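Side-chain contact in phosphoribosylglycinamide synthetase (Anaerococcus prevotii, PDB 4DIM), which probably acts as an ATP-dependent, metal-binding ligase of the ATP-grasp superfamily: residues L11-G16 / A88-K93. Sequence-based numbering, arbitrary orientation.
Sequences LILGAG and ARICDK
The carbonyl oxygen of L13, whose side chain meets I90 across the contact, accepts a hydrogen bond from the hydroxyl of T77 and a weak one from the side-chain amide of Q19. These bonds satisfy a buried backbone carbonyl at the C-terminal end of strand 9-13, and the side chains of L11 and L13 point toward helix 84-94. I90 reaches them through one methyl: CG1 lies anti to the carbonyl carbon and the chain stays extended (chi2 158°), carrying CD1 well out from the helix. L13 comes tip to tip with it, CD2 at 3.8 Å and CD1 at 3.9 Å from I90 CD1. L11, two residues back on the same face, crosses the isoleucine at about a right angle, its CD2 3.9 Å from I90 CD1. I12 lies between them in sequence but packs on helix 20-29, the usual alternation of a strand in a Rossmann-like parallel sheet layered between helices. V63 of helix 60-66 and L96 also touch I90. With no hydrogen bond between the segments, branched aliphatic side chains suit this buried sheet-helix interface, which rests on dispersion and exclusion of water.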
# COMPACT_ATOMS: atom_id res chain seq x y z
N LEU A 11 -13.69 12.13 9.04
CA LEU A 11 -13.59 10.86 9.76
C LEU A 11 -12.46 10.10 9.12
O LEU A 11 -12.49 9.86 7.90
CB LEU A 11 -14.91 10.05 9.70
CG LEU A 11 -14.82 8.55 10.04
CD1 LEU A 11 -14.78 8.31 11.58
CD2 LEU A 11 -15.94 7.78 9.38
N ILE A 12 -11.44 9.74 9.89
CA ILE A 12 -10.34 8.97 9.36
C ILE A 12 -10.56 7.55 9.81
O ILE A 12 -10.59 7.30 11.01
CB ILE A 12 -8.96 9.51 9.75
CG1 ILE A 12 -8.74 10.91 9.13
CG2 ILE A 12 -7.89 8.51 9.29
CD1 ILE A 12 -7.66 11.78 9.85
N LEU A 13 -10.71 6.61 8.87
CA LEU A 13 -10.94 5.21 9.21
C LEU A 13 -9.63 4.55 9.51
O LEU A 13 -8.81 4.38 8.60
CB LEU A 13 -11.65 4.46 8.07
CG LEU A 13 -13.11 4.79 7.85
CD1 LEU A 13 -13.27 6.10 7.06
CD2 LEU A 13 -13.79 3.71 7.09
N GLY A 14 -9.41 4.24 10.78
CA GLY A 14 -8.21 3.61 11.28
C GLY A 14 -7.39 4.61 12.04
O GLY A 14 -7.41 5.79 11.70
N ALA A 15 -6.67 4.16 13.11
CA ALA A 15 -5.79 5.05 13.88
C ALA A 15 -4.58 4.32 14.42
O ALA A 15 -4.20 4.55 15.56
CB ALA A 15 -6.56 5.72 15.00
N GLY A 16 -3.90 3.56 13.55
CA GLY A 16 -2.64 2.90 13.87
C GLY A 16 -1.40 3.79 13.76
O GLY A 16 -1.45 4.87 13.18
N ALA A 88 -15.68 3.46 0.94
CA ALA A 88 -16.40 3.51 -0.32
C ALA A 88 -17.93 3.60 -0.08
O ALA A 88 -18.60 4.43 -0.72
CB ALA A 88 -16.05 2.29 -1.15
N ARG A 89 -18.47 2.82 0.89
CA ARG A 89 -19.89 2.89 1.22
C ARG A 89 -20.23 4.25 1.86
O ARG A 89 -21.23 4.87 1.46
CB ARG A 89 -20.37 1.75 2.13
CG ARG A 89 -21.90 1.52 1.96
CD ARG A 89 -22.41 0.26 2.63
NE ARG A 89 -22.06 -0.93 1.86
CZ ARG A 89 -22.29 -2.18 2.25
NH1 ARG A 89 -22.88 -2.43 3.41
NH2 ARG A 89 -21.92 -3.20 1.47
N ILE A 90 -19.39 4.72 2.82
CA ILE A 90 -19.57 6.05 3.45
C ILE A 90 -19.75 7.10 2.33
O ILE A 90 -20.72 7.84 2.33
CB ILE A 90 -18.37 6.45 4.38
CG1 ILE A 90 -18.38 5.64 5.65
CG2 ILE A 90 -18.38 7.95 4.73
CD1 ILE A 90 -17.05 5.59 6.30
N CYS A 91 -18.84 7.12 1.36
CA CYS A 91 -18.88 8.06 0.25
C CYS A 91 -20.09 7.88 -0.64
O CYS A 91 -20.67 8.88 -1.03
CB CYS A 91 -17.60 7.97 -0.55
SG CYS A 91 -16.14 8.33 0.44
N ASP A 92 -20.45 6.63 -0.96
CA ASP A 92 -21.63 6.36 -1.79
C ASP A 92 -22.95 6.74 -1.11
O ASP A 92 -23.90 7.09 -1.83
CB ASP A 92 -21.68 4.86 -2.18
CG ASP A 92 -20.72 4.50 -3.29
OD1 ASP A 92 -19.81 5.32 -3.57
OD2 ASP A 92 -20.87 3.39 -3.86
N LYS A 93 -23.05 6.61 0.24
CA LYS A 93 -24.32 6.87 0.96
C LYS A 93 -24.40 8.30 1.52
O LYS A 93 -25.46 8.90 1.45
CB LYS A 93 -24.52 5.84 2.08
CG LYS A 93 -24.51 4.35 1.63
CD LYS A 93 -25.61 3.96 0.63
CE LYS A 93 -25.60 2.47 0.25
NZ LYS A 93 -26.39 1.60 1.18